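Local coordinates for aspartokinase (Clostridium acetobutylicum, PDB 3TVI), which catalyses the ATP-dependent phosphorylation of the beta-carboxyl group of L-aspartate, under allosteric control, in the biosynthesis of amino acids such as lysine and threonine, at the lysine site and the interface of chains A and B. Sequence-based numbering; all coordinates share one arbitrary frame. Chains: chain A/B, Aspartokinase.

Contact 1: the lysine site. Residues chain A 309, 313-315, 334-336, 338; chain B 328-330. With LYS (lysine), chain C.
Lysine lies between two copies of the enzyme, in a pocket that hides 304 of its 319 Å² of surface; it is only partly occupied. Its amino-acid end is the one seen to be held by hydrogen bonds. A:Cys315 N, in the first turn of helix 314-323, donates to the lysine carboxylate oxygen OXT over 2.9 Å, and the 172° angle at the hydrogen makes this bond nearly straight. The helix start probably helps stabilise the carboxylate charge. The other lysine carboxylate oxygen, O, faces the A:Gly313 CA at 3.6 Å. From chain B, the B:Phe329 carbonyl O takes the lysine alpha-amino N at 3.2 Å, in its own plane and on a lone pair (130° at the oxygen). B:Ser328 CB borders the same lysine N at 3.5 Å.

B:Phe329 also packs its ring on the ligand. With chi1 at 69°, CG occupies the crowded position between backbone N and carbonyl carbon, so that the alpha-amino N stands over one ring face, toward the rim. At the far end of the ring, B:Phe329 CZ touches the lysine CB at 3.7 Å. A:Cys315 SG, anti to its carbonyl carbon, reaches the lysine CB as well, at 3.8 Å. A:Asn309 covers the lysine CG with its CB and turns its amide away.

The far end is closely packed but differs in its polar contacts. A:Ser334 CB packs on lysine CD, and A:Gly335 CA lies 3.4 Å from lysine CE. Neither neighbouring main-chain group bonds the epsilon-amino NZ: the A:Gly335 N-H points elsewhere, and A:Ser338 O stays 3.9 Å from lysine NZ. Lysine is probably a feedback effector here, its site joining 3-10 helix 308-310, helix 314-323 and strand 334-335 of chain A to loop 328-330 of chain B in the ACT-type regulatory region.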
# COMPACT_ATOMS: atom_id res chain seq x y z
N ASN A 309 -12.32 -4.34 1.21
CA ASN A 309 -12.10 -3.07 1.92
C ASN A 309 -13.17 -2.72 2.97
O ASN A 309 -12.89 -1.95 3.89
CB ASN A 309 -11.91 -1.91 0.94
CG ASN A 309 -13.05 -1.77 -0.06
OD1 ASN A 309 -14.06 -2.48 0.03
ND2 ASN A 309 -12.88 -0.87 -1.02
N GLY A 313 -10.76 -4.35 9.17
CA GLY A 313 -9.31 -4.46 9.25
C GLY A 313 -8.77 -5.69 8.55
O GLY A 313 -7.96 -6.43 9.10
N PHE A 314 -9.23 -5.90 7.32
CA PHE A 314 -8.88 -7.07 6.55
C PHE A 314 -7.37 -7.22 6.44
O PHE A 314 -6.82 -8.27 6.77
CB PHE A 314 -9.54 -6.98 5.17
CG PHE A 314 -9.23 -8.12 4.23
CD1 PHE A 314 -9.06 -9.41 4.70
CD2 PHE A 314 -9.14 -7.89 2.87
CE1 PHE A 314 -8.79 -10.44 3.82
CE2 PHE A 314 -8.87 -8.92 1.99
CZ PHE A 314 -8.69 -10.20 2.47
N CYS A 315 -6.70 -6.15 6.01
CA CYS A 315 -5.25 -6.18 5.82
C CYS A 315 -4.50 -6.31 7.15
O CYS A 315 -3.59 -7.13 7.26
CB CYS A 315 -4.77 -4.94 5.07
SG CYS A 315 -5.36 -4.88 3.36
N SER A 334 -2.91 -3.09 -2.82
CA SER A 334 -4.28 -3.38 -2.42
C SER A 334 -5.25 -2.56 -3.25
O SER A 334 -4.87 -1.56 -3.85
CB SER A 334 -4.47 -3.05 -0.95
OG SER A 334 -4.35 -1.66 -0.72
N GLY A 335 -6.52 -2.98 -3.29
CA GLY A 335 -7.53 -2.20 -3.99
C GLY A 335 -8.88 -2.87 -4.23
O GLY A 335 -8.94 -4.03 -4.65
N VAL A 336 -9.95 -2.12 -3.97
CA VAL A 336 -11.32 -2.56 -4.28
C VAL A 336 -11.64 -3.92 -3.70
O VAL A 336 -12.23 -4.02 -2.63
N SER A 338 -9.12 -6.80 -3.72
CA SER A 338 -7.88 -7.60 -3.82
C SER A 338 -6.73 -7.04 -2.97
O SER A 338 -6.71 -5.85 -2.62
CB SER A 338 -7.40 -7.72 -5.28
OG SER A 338 -6.82 -6.52 -5.74
N SER B 328 -10.12 4.02 7.37
CA SER B 328 -9.55 3.07 6.43
C SER B 328 -8.60 3.78 5.47
O SER B 328 -8.77 4.97 5.15
CB SER B 328 -10.65 2.36 5.63
OG SER B 328 -11.35 1.43 6.44
N PHE B 329 -7.60 3.04 5.00
CA PHE B 329 -6.64 3.55 4.04
C PHE B 329 -6.96 3.05 2.64
O PHE B 329 -7.50 1.94 2.47
CB PHE B 329 -5.21 3.15 4.43
CG PHE B 329 -4.93 1.68 4.28
CD1 PHE B 329 -5.18 0.80 5.32
CD2 PHE B 329 -4.40 1.17 3.10
CE1 PHE B 329 -4.92 -0.56 5.19
CE2 PHE B 329 -4.13 -0.18 2.96
CZ PHE B 329 -4.39 -1.05 4.01
N GLU B 330 -6.63 3.87 1.64
CA GLU B 330 -6.77 3.48 0.25
C GLU B 330 -5.58 2.59 -0.16
O GLU B 330 -5.76 1.47 -0.63
CB GLU B 330 -6.85 4.73 -0.64
CG GLU B 330 -7.75 4.57 -1.87
CD GLU B 330 -9.19 4.98 -1.63
OE1 GLU B 330 -9.54 5.35 -0.50
OE2 GLU B 330 -9.99 4.91 -2.60
N LYS C . -8.53 -0.20 4.59
CA LYS C . -8.71 -1.64 4.26
C LYS C . -8.41 -2.52 5.47
O LYS C . -8.65 -2.12 6.61
CB LYS C . -7.80 -2.03 3.11
CG LYS C . -8.23 -1.44 1.78
CD LYS C . -7.14 -1.60 0.74
CE LYS C . -7.72 -1.54 -0.66
NZ LYS C . -8.44 -2.80 -1.00
OXT LYS C . -7.92 -3.64 5.34

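Contact 2: the interface of chains A and B. Residues chain A 322-323, 325-328, 347; chain B 309-312.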
# COMPACT_ATOMS: atom_id res chain seq x y z
N LEU A 322 1.26 -12.33 9.23
CA LEU A 322 2.62 -12.21 8.74
C LEU A 322 3.56 -11.70 9.85
O LEU A 322 4.75 -12.02 9.85
CB LEU A 322 2.63 -11.28 7.53
CG LEU A 322 3.92 -11.11 6.73
CD1 LEU A 322 3.66 -11.27 5.23
CD2 LEU A 322 4.55 -9.76 7.04
N GLU A 323 3.02 -10.93 10.79
CA GLU A 323 3.77 -10.47 11.97
C GLU A 323 4.13 -11.62 12.91
O GLU A 323 5.21 -11.62 13.50
CB GLU A 323 2.98 -9.38 12.73
CG GLU A 323 3.67 -8.81 13.96
CD GLU A 323 2.93 -7.64 14.60
OE1 GLU A 323 1.71 -7.46 14.34
OE2 GLU A 323 3.57 -6.90 15.37
N TYR A 325 4.96 -14.54 12.19
CA TYR A 325 6.04 -15.36 11.66
C TYR A 325 7.24 -14.46 11.39
O TYR A 325 7.15 -13.24 11.54
CB TYR A 325 5.63 -16.04 10.36
CG TYR A 325 4.65 -17.18 10.51
CD1 TYR A 325 3.28 -16.95 10.43
CD2 TYR A 325 5.09 -18.49 10.67
CE1 TYR A 325 2.37 -17.99 10.54
CE2 TYR A 325 4.18 -19.54 10.78
CZ TYR A 325 2.83 -19.28 10.71
OH TYR A 325 1.92 -20.31 10.82
N GLY A 326 8.35 -15.06 10.97
CA GLY A 326 9.58 -14.32 10.68
C GLY A 326 9.59 -13.70 9.29
O GLY A 326 10.65 -13.64 8.65
N VAL A 327 8.43 -13.21 8.84
CA VAL A 327 8.27 -12.72 7.47
C VAL A 327 8.12 -11.20 7.38
O VAL A 327 7.15 -10.61 7.87
CB VAL A 327 7.10 -13.41 6.73
CG1 VAL A 327 7.61 -14.62 5.96
CG2 VAL A 327 6.01 -13.82 7.70
N SER A 328 9.12 -10.58 6.77
CA SER A 328 9.08 -9.19 6.38
C SER A 328 8.72 -9.14 4.90
O SER A 328 9.22 -9.93 4.10
CB SER A 328 10.43 -8.52 6.61
OG SER A 328 10.59 -8.14 7.96
N LYS A 347 13.02 -15.14 2.61
CA LYS A 347 12.28 -14.77 3.83
C LYS A 347 10.99 -15.58 3.95
O LYS A 347 10.45 -15.76 5.04
CB LYS A 347 11.95 -13.27 3.84
CG LYS A 347 12.16 -12.58 5.18
CD LYS A 347 13.64 -12.36 5.45
CE LYS A 347 13.87 -11.48 6.68
NZ LYS A 347 13.70 -10.04 6.36
N ASN B 309 12.48 -2.20 6.20
CA ASN B 309 12.30 -3.45 5.47
C ASN B 309 12.69 -4.71 6.25
O ASN B 309 12.19 -5.79 5.97
CB ASN B 309 13.08 -3.41 4.16
N SER B 310 13.60 -4.57 7.21
CA SER B 310 14.12 -5.73 7.96
C SER B 310 13.16 -6.21 9.04
O SER B 310 12.92 -7.41 9.18
CB SER B 310 15.51 -5.43 8.56
OG SER B 310 15.45 -4.43 9.57
N GLU B 311 12.60 -5.27 9.81
CA GLU B 311 11.79 -5.61 10.98
C GLU B 311 10.35 -6.01 10.62
O GLU B 311 9.73 -5.44 9.72
CB GLU B 311 11.79 -4.46 12.00
CG GLU B 311 11.20 -3.14 11.51
CD GLU B 311 11.72 -1.94 12.29
OE1 GLU B 311 11.71 -0.82 11.72
OE2 GLU B 311 12.13 -2.10 13.45
N VAL B 312 9.85 -7.02 11.35
CA VAL B 312 8.52 -7.58 11.12
C VAL B 312 7.48 -6.90 12.01
O VAL B 312 7.76 -6.55 13.16
CB VAL B 312 8.50 -9.10 11.40
CG1 VAL B 312 7.18 -9.71 10.94
CG2 VAL B 312 9.66 -9.80 10.70
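B:Val312 is the wedge of this patch: it buries 78 of the 195 Å² hidden here and sets its two methyl branches against different parts of chain A. CG1 lies anti to the backbone N (chi1 -171°) and points tip-first into the backbone of the last turn of helix 314-323 and of the loop after it. There B:Val312 CG1 meets main chain rather than side chains, touching A:Glu323 CA at 3.6 Å, with the carbonyls of A:Leu322, A:Tyr325 and A:Val327 close by. The A:Tyr325 ring and the A:Glu323 carboxylate are directed away from the methyl, so it is the backbone of the helix end and loop that shapes its seat.

The second branch is anti to the carbonyl carbon and comes alongside A:Ser328, with B:Val312 CG2 3.3 Å from the hydroxyl A:Ser328 OG. That hydroxyl lies beside its own backbone N, anti to its carbonyl carbon (chi1 -81°), a rotation that turns it toward the chain B loop. A:Ser328 OG donates to the B:Ser310 carbonyl O over 2.7 Å. The approach is from above the carbonyl plane, 67° out of it, and so not along a lone pair. A:Ser328 CB rests near B:Asn309 O at 3.3 Å, so this serine faces successive carbonyls of the opposing loop.

A:Lys347, bent at chi2 and chi4, extends over the same segment, but A:Lys347 NZ stays 3.9 Å from B:Ser310 O, and any attraction would be electrostatic at most. The patch thus joins the end of helix 314-323, the following loop and helix 345-348 of chain A to loop 309-312 of chain B, as one part of a larger, inexactly two-fold interface of the deposited two-chain assembly, probably the biological dimer given that the lysine site is built from both chains.

The C-alpha centres of contact 1 and contact 2 are about 20 Å apart, yet both use the same pieces of sequence with the chains exchanged. Asn309 lies in chain A at contact 1 and in chain B at contact 2, Ser328 the other way round. Helix 314-323 of chain A serves both, offering its start to the ligand and its end to the partner. Because sites repeat in each copy, contact 2 should adjoin the second lysine site, so effector binding could be sensed at the chain contact, though the structure alone does not show this.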